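Local coordinates for CBS domain protein (Shewanella oneidensis, PDB 3LHH) that binds adenosine monophosphate through a tandem pair of CBS domains and belongs to a membrane protein whose family is thought to bind flavin adenine dinucleotide, at residues R77-I91 with Q138-L152. Residues are numbered along the deposited sequence; the frame is centred on the assembly and turned at random. Where two conformers were deposited one is given.
Sequences RFPVCRNNVDDMVGI and QMVFVVDEYGDLKGL. With AMP (adenosine monophosphate), chain B.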
loop_
_atom_site.group_PDB
_atom_site.type_symbol
_atom_site.label_atom_id
_atom_site.label_comp_id
_atom_site.label_asym_id
_atom_site.label_seq_id
_atom_site.Cartn_x
_atom_site.Cartn_y
_atom_site.Cartn_z
ATOM N N ARG A 77 6.455 0.153 -3.326
ATOM C CA ARG A 77 5.832 0.833 -2.195
ATOM C C ARG A 77 5.297 -0.162 -1.164
ATOM O O ARG A 77 4.811 -1.228 -1.512
ATOM C CB ARG A 77 4.708 1.774 -2.668
ATOM C CG ARG A 77 5.079 2.648 -3.870
ATOM C CD ARG A 77 4.115 3.824 -4.068
ATOM N NE ARG A 77 4.491 4.965 -3.237
ATOM C CZ ARG A 77 5.541 5.747 -3.476
ATOM N NH1 ARG A 77 6.327 5.520 -4.525
ATOM N NH2 ARG A 77 5.813 6.754 -2.658
ATOM N N PHE A 78 5.394 0.202 0.109
ATOM C CA PHE A 78 4.947 -0.679 1.190
ATOM C C PHE A 78 4.020 0.048 2.138
ATOM O O PHE A 78 4.376 1.104 2.649
ATOM C CB PHE A 78 6.152 -1.187 1.974
ATOM C CG PHE A 78 7.067 -2.059 1.161
ATOM C CD1 PHE A 78 6.907 -3.429 1.163
ATOM C CD2 PHE A 78 8.070 -1.506 0.377
ATOM C CE1 PHE A 78 7.765 -4.258 0.409
ATOM C CE2 PHE A 78 8.917 -2.322 -0.385
ATOM C CZ PHE A 78 8.756 -3.695 -0.365
ATOM N N PRO A 79 2.830 -0.528 2.386
ATOM C CA PRO A 79 1.976 -0.073 3.479
ATOM C C PRO A 79 2.750 -0.196 4.779
ATOM O O PRO A 79 3.536 -1.133 4.945
ATOM C CB PRO A 79 0.818 -1.078 3.465
ATOM C CG PRO A 79 0.903 -1.755 2.070
ATOM C CD PRO A 79 2.344 -1.774 1.769
ATOM N N VAL A 80 2.530 0.747 5.685
ATOM C CA VAL A 80 3.210 0.780 6.970
ATOM C C VAL A 80 2.181 0.820 8.072
ATOM O O VAL A 80 1.285 1.671 8.078
ATOM C CB VAL A 80 4.052 2.053 7.137
ATOM C CG1 VAL A 80 4.693 2.069 8.517
ATOM C CG2 VAL A 80 5.095 2.144 6.049
ATOM N N CYS A 81 2.326 -0.072 9.032
ATOM C CA CYS A 81 1.356 -0.134 10.089
ATOM C C CYS A 81 2.050 -0.191 11.444
ATOM O O CYS A 81 3.277 -0.035 11.541
ATOM C CB CYS A 81 0.473 -1.358 9.881
ATOM S SG CYS A 81 1.377 -2.876 10.156
ATOM N N ARG A 82 1.248 -0.378 12.488
ATOM C CA ARG A 82 1.778 -0.607 13.823
ATOM C C ARG A 82 1.242 -1.921 14.330
ATOM O O ARG A 82 0.034 -2.112 14.419
ATOM C CB ARG A 82 1.398 0.519 14.774
ATOM C CG ARG A 82 2.170 1.792 14.541
ATOM C CD ARG A 82 2.084 2.700 15.746
ATOM N NE ARG A 82 2.354 4.089 15.391
ATOM C CZ ARG A 82 3.540 4.673 15.493
ATOM N NH1 ARG A 82 4.585 3.990 15.947
ATOM N NH2 ARG A 82 3.675 5.945 15.143
ATOM N N ASN A 83 2.158 -2.830 14.635
ATOM C CA ASN A 83 1.814 -4.158 15.142
ATOM C C ASN A 83 1.129 -5.032 14.103
ATOM O O ASN A 83 1.537 -6.163 13.867
ATOM C CB ASN A 83 0.943 -4.062 16.407
ATOM C CG ASN A 83 1.563 -3.187 17.474
ATOM O OD1 ASN A 83 0.899 -2.320 18.050
ATOM N ND2 ASN A 83 2.845 -3.391 17.729
ATOM N N ASN A 84 0.083 -4.511 13.480
ATOM C CA ASN A 84 -0.626 -5.283 12.476
ATOM C C ASN A 84 -1.285 -4.382 11.458
ATOM O O ASN A 84 -1.394 -3.174 11.643
ATOM C CB ASN A 84 -1.665 -6.225 13.113
ATOM C CG ASN A 84 -2.782 -5.470 13.827
ATOM O OD1 ASN A 84 -3.671 -4.903 13.190
ATOM N ND2 ASN A 84 -2.739 -5.464 15.158
ATOM N N VAL A 85 -1.749 -5.009 10.394
ATOM C CA VAL A 85 -2.248 -4.333 9.220
ATOM C C VAL A 85 -3.563 -3.581 9.483
ATOM O O VAL A 85 -3.950 -2.702 8.718
ATOM C CB VAL A 85 -2.359 -5.369 8.082
ATOM C CG1 VAL A 85 -3.788 -5.803 7.869
ATOM C CG2 VAL A 85 -1.725 -4.845 6.819
ATOM N N ASP A 86 -4.229 -3.898 10.592
ATOM C CA ASP A 86 -5.457 -3.191 10.965
ATOM C C ASP A 86 -5.175 -1.912 11.726
ATOM O O ASP A 86 -6.088 -1.258 12.217
ATOM C CB ASP A 86 -6.407 -4.098 11.749
ATOM C CG ASP A 86 -7.053 -5.139 10.867
ATOM O OD1 ASP A 86 -7.962 -4.765 10.095
ATOM O OD2 ASP A 86 -6.630 -6.315 10.918
ATOM N N ASP A 87 -3.901 -1.560 11.830
ATOM C CA ASP A 87 -3.525 -0.251 12.342
ATOM C C ASP A 87 -2.567 0.370 11.328
ATOM O O ASP A 87 -1.396 0.595 11.618
ATOM C CB ASP A 87 -2.896 -0.363 13.737
ATOM C CG ASP A 87 -2.686 0.993 14.408
ATOM O OD1 ASP A 87 -3.175 2.023 13.887
ATOM O OD2 ASP A 87 -2.023 1.026 15.467
HETATM N N MSE A 88 -3.087 0.635 10.132
HETATM C CA MSE A 88 -2.298 1.182 9.034
HETATM C C MSE A 88 -1.995 2.650 9.270
HETATM O O MSE A 88 -2.889 3.436 9.558
HETATM C CB MSE A 88 -3.056 1.051 7.718
HETATM C CG MSE A 88 -2.162 1.111 6.509
HETATM SE SE MSE A 88 -1.196 -0.545 6.486
HETATM C CE MSE A 88 -2.632 -1.661 5.836
ATOM N N VAL A 89 -0.738 3.030 9.129
ATOM C CA VAL A 89 -0.379 4.425 9.338
ATOM C C VAL A 89 -0.135 5.166 8.016
ATOM O O VAL A 89 -0.253 6.388 7.963
ATOM C CB VAL A 89 0.833 4.553 10.277
ATOM C CG1 VAL A 89 1.363 5.964 10.270
ATOM C CG2 VAL A 89 0.433 4.163 11.692
ATOM N N GLY A 90 0.193 4.420 6.956
ATOM C CA GLY A 90 0.479 4.998 5.651
ATOM C C GLY A 90 1.333 4.091 4.768
ATOM O O GLY A 90 1.239 2.874 4.820
ATOM N N ILE A 91 2.195 4.700 3.971
ATOM C CA ILE A 91 2.873 3.994 2.898
ATOM C C ILE A 91 4.282 4.544 2.758
ATOM O O ILE A 91 4.529 5.712 3.047
ATOM C CB ILE A 91 2.119 4.194 1.569
ATOM C CG1 ILE A 91 0.810 3.413 1.565
ATOM C CG2 ILE A 91 2.957 3.771 0.385
ATOM C CD1 ILE A 91 -0.137 3.897 0.480
ATOM N N GLN A 138 -1.040 5.830 -6.032
ATOM C CA GLN A 138 -0.566 4.604 -6.666
ATOM C C GLN A 138 -1.223 3.395 -6.005
ATOM O O GLN A 138 -1.405 2.359 -6.625
ATOM C CB GLN A 138 0.959 4.501 -6.576
ATOM C CG GLN A 138 1.707 5.642 -7.264
ATOM C CD GLN A 138 2.362 6.603 -6.282
ATOM O OE1 GLN A 138 1.784 6.952 -5.248
ATOM N NE2 GLN A 138 3.576 7.036 -6.606
HETATM N N MSE A 139 -1.603 3.567 -4.740
HETATM C CA MSE A 139 -2.121 2.495 -3.897
HETATM C C MSE A 139 -3.274 2.998 -3.012
HETATM O O MSE A 139 -3.175 4.067 -2.421
HETATM C CB MSE A 139 -0.956 2.008 -3.033
HETATM C CG MSE A 139 -1.241 0.947 -2.020
HETATM SE SE MSE A 139 0.472 0.333 -1.243
HETATM C CE MSE A 139 1.227 -0.584 -2.790
ATOM N N VAL A 140 -4.372 2.249 -2.944
ATOM C CA VAL A 140 -5.469 2.572 -2.024
ATOM C C VAL A 140 -5.835 1.341 -1.203
ATOM O O VAL A 140 -5.715 0.202 -1.677
ATOM C CB VAL A 140 -6.744 3.075 -2.745
ATOM C CG1 VAL A 140 -6.464 4.335 -3.561
ATOM C CG2 VAL A 140 -7.323 1.977 -3.620
ATOM N N PHE A 141 -6.265 1.572 0.033
ATOM C CA PHE A 141 -6.692 0.496 0.916
ATOM C C PHE A 141 -8.208 0.341 0.889
ATOM O O PHE A 141 -8.949 1.321 0.881
ATOM C CB PHE A 141 -6.208 0.749 2.341
ATOM C CG PHE A 141 -4.710 0.809 2.469
ATOM C CD1 PHE A 141 -3.918 -0.264 2.075
ATOM C CD2 PHE A 141 -4.088 1.932 2.989
ATOM C CE1 PHE A 141 -2.536 -0.202 2.188
ATOM C CE2 PHE A 141 -2.704 1.989 3.114
ATOM C CZ PHE A 141 -1.931 0.930 2.707
ATOM N N VAL A 142 -8.657 -0.904 0.890
ATOM C CA VAL A 142 -10.069 -1.215 0.827
ATOM C C VAL A 142 -10.555 -1.839 2.136
ATOM O O VAL A 142 -9.940 -2.777 2.645
ATOM C CB VAL A 142 -10.340 -2.181 -0.328
ATOM C CG1 VAL A 142 -11.831 -2.474 -0.433
ATOM C CG2 VAL A 142 -9.804 -1.594 -1.638
ATOM N N VAL A 143 -11.650 -1.308 2.681
ATOM C CA VAL A 143 -12.222 -1.823 3.928
ATOM C C VAL A 143 -13.631 -2.357 3.692
ATOM O O VAL A 143 -14.303 -1.932 2.753
ATOM C CB VAL A 143 -12.300 -0.732 5.029
ATOM C CG1 VAL A 143 -10.936 -0.089 5.229
ATOM C CG2 VAL A 143 -13.347 0.328 4.658
ATOM N N ASP A 144 -14.073 -3.287 4.539
ATOM C CA ASP A 144 -15.457 -3.770 4.486
ATOM C C ASP A 144 -16.379 -2.892 5.332
ATOM O O ASP A 144 -15.988 -1.810 5.779
ATOM C CB ASP A 144 -15.570 -5.257 4.877
ATOM C CG ASP A 144 -15.081 -5.548 6.304
ATOM O OD1 ASP A 144 -15.073 -4.630 7.162
ATOM O OD2 ASP A 144 -14.709 -6.716 6.566
ATOM N N GLU A 145 -17.605 -3.359 5.549
ATOM C CA GLU A 145 -18.601 -2.579 6.282
ATOM C C GLU A 145 -18.283 -2.423 7.777
ATOM O O GLU A 145 -18.788 -1.507 8.417
ATOM C CB GLU A 145 -20.008 -3.155 6.080
ATOM C CG GLU A 145 -20.107 -4.191 4.970
ATOM C CD GLU A 145 -19.390 -5.485 5.326
ATOM O OE1 GLU A 145 -18.612 -5.982 4.483
ATOM O OE2 GLU A 145 -19.593 -5.995 6.454
ATOM N N TYR A 146 -17.446 -3.303 8.327
ATOM C CA TYR A 146 -17.006 -3.167 9.717
ATOM C C TYR A 146 -15.864 -2.170 9.866
ATOM O O TYR A 146 -15.394 -1.924 10.976
ATOM C CB TYR A 146 -16.550 -4.513 10.303
ATOM C CG TYR A 146 -17.660 -5.512 10.536
ATOM C CD1 TYR A 146 -17.840 -6.597 9.680
ATOM C CD2 TYR A 146 -18.541 -5.363 11.607
ATOM C CE1 TYR A 146 -18.867 -7.510 9.889
ATOM C CE2 TYR A 146 -19.566 -6.270 11.826
ATOM C CZ TYR A 146 -19.726 -7.340 10.964
ATOM O OH TYR A 146 -20.742 -8.239 11.188
ATOM N N GLY A 147 -15.399 -1.618 8.750
ATOM C CA GLY A 147 -14.213 -0.777 8.758
ATOM C C GLY A 147 -12.926 -1.589 8.770
ATOM O O GLY A 147 -11.830 -1.054 8.947
ATOM N N ASP A 148 -13.043 -2.894 8.581
ATOM C CA ASP A 148 -11.849 -3.737 8.609
ATOM C C ASP A 148 -11.170 -3.786 7.231
ATOM O O ASP A 148 -11.832 -3.817 6.196
ATOM C CB ASP A 148 -12.183 -5.153 9.075
ATOM C CG ASP A 148 -12.679 -5.215 10.522
ATOM O OD1 ASP A 148 -13.638 -5.975 10.737
ATOM O OD2 ASP A 148 -12.107 -4.559 11.436
ATOM N N LEU A 149 -9.844 -3.796 7.224
ATOM C CA LEU A 149 -9.091 -3.868 5.985
ATOM C C LEU A 149 -9.304 -5.198 5.264
ATOM O O LEU A 149 -9.147 -6.259 5.855
ATOM C CB LEU A 149 -7.613 -3.673 6.276
ATOM C CG LEU A 149 -6.746 -3.679 5.029
ATOM C CD1 LEU A 149 -6.697 -2.270 4.474
ATOM C CD2 LEU A 149 -5.376 -4.158 5.388
ATOM N N LYS A 150 -9.651 -5.132 3.983
ATOM C CA LYS A 150 -9.887 -6.324 3.159
ATOM C C LYS A 150 -8.740 -6.571 2.180
ATOM O O LYS A 150 -8.575 -7.672 1.669
ATOM C CB LYS A 150 -11.185 -6.165 2.342
ATOM C CG LYS A 150 -12.445 -6.572 3.070
ATOM C CD LYS A 150 -12.435 -8.069 3.387
ATOM C CE LYS A 150 -12.818 -8.346 4.849
ATOM N NZ LYS A 150 -11.867 -9.294 5.549
ATOM N N GLY A 151 -7.978 -5.529 1.886
ATOM C CA GLY A 151 -6.929 -5.636 0.897
ATOM C C GLY A 151 -6.518 -4.285 0.354
ATOM O O GLY A 151 -6.855 -3.249 0.928
ATOM N N LEU A 152 -5.779 -4.296 -0.748
ATOM C CA LEU A 152 -5.382 -3.053 -1.383
ATOM C C LEU A 152 -5.509 -3.153 -2.886
ATOM O O LEU A 152 -5.465 -4.247 -3.455
ATOM C CB LEU A 152 -3.959 -2.639 -0.980
ATOM C CG LEU A 152 -2.779 -3.519 -1.368
ATOM C CD1 LEU A 152 -2.369 -3.326 -2.815
ATOM C CD2 LEU A 152 -1.620 -3.178 -0.444
HETATM P P AMP B . 5.444 -3.373 -7.975
HETATM O O1P AMP B . 5.921 -4.714 -7.458
HETATM O O2P AMP B . 5.685 -2.247 -7.007
HETATM O O3P AMP B . 5.807 -3.061 -9.407
HETATM O "O5'" AMP B . 3.867 -3.642 -8.075
HETATM C "C5'" AMP B . 3.370 -4.613 -9.003
HETATM C "C4'" AMP B . 2.143 -5.323 -8.429
HETATM O "O4'" AMP B . 2.464 -6.049 -7.231
HETATM C "C3'" AMP B . 1.046 -4.355 -7.997
HETATM O "O3'" AMP B . 0.208 -3.933 -9.089
HETATM C "C2'" AMP B . 0.300 -5.172 -6.964
HETATM O "O2'" AMP B . -0.440 -6.156 -7.688
HETATM C "C1'" AMP B . 1.414 -5.919 -6.255
HETATM N N9 AMP B . 1.980 -5.175 -5.091
HETATM C C8 AMP B . 2.628 -3.993 -5.139
HETATM N N7 AMP B . 3.048 -3.594 -3.916
HETATM C C5 AMP B . 2.654 -4.543 -3.046
HETATM C C6 AMP B . 2.791 -4.753 -1.589
HETATM N N6 AMP B . 3.424 -3.848 -0.795
HETATM N N1 AMP B . 2.269 -5.885 -1.081
HETATM C C2 AMP B . 1.643 -6.797 -1.861
HETATM N N3 AMP B . 1.484 -6.665 -3.192
HETATM C C4 AMP B . 1.961 -5.574 -3.825
#
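Two beta hairpins, one from each CBS domain, pack face to face through apolar side chains in the buried middle of the chain. Strands 77-81 and 139-143 run at 42° to each other, with their axes 9.4 Å apart, so side chains fill the space between the sheets. Phe141 is the central residue. Pro79 meets the edge of its ring, with CB 3.5 Å from Phe141 CZ. Met88, a selenomethionine, sets CE over one face, 4.2 Å from the ring centroid, a CH-pi contact; its SE approaches obliquely as a Met-aromatic contact. The Met88 chain bends at chi2 and chi3, which folds this methyl back over the ring. Ile91 CG1 adds an oblique contact at 3.9 Å from Phe141 CZ. Phe118 of strand 117-120 also meets the ring. An alanine in place of Phe141 would probably leave Pro79, Met88 and Ile91 facing a gap between the two hairpins. Towards the turns, Leu149 CD2 presses tightly on Val85 CG1 at 3.4 Å and also touches Met88 CE. Asp86 makes a salt bridge to Arg51, which also hydrogen-bonds Leu149 O and so ties the Asn84-Asp87 turn to the start of strand 149-152. At the other end, selenomethionine Met139 puts SE against Pro79 and Ile91, while its CE lies 3.7 Å from AMP N7. Arg77 O accepts a nearly straight bond from AMP N6 (3.0 Å, 165°). Each hairpin carries a classic beta bulge, at Val89-Gly90 and Lys150-Gly151. Paired sheets with a nucleotide in the cleft are characteristic of the CBS pair, or Bateman module.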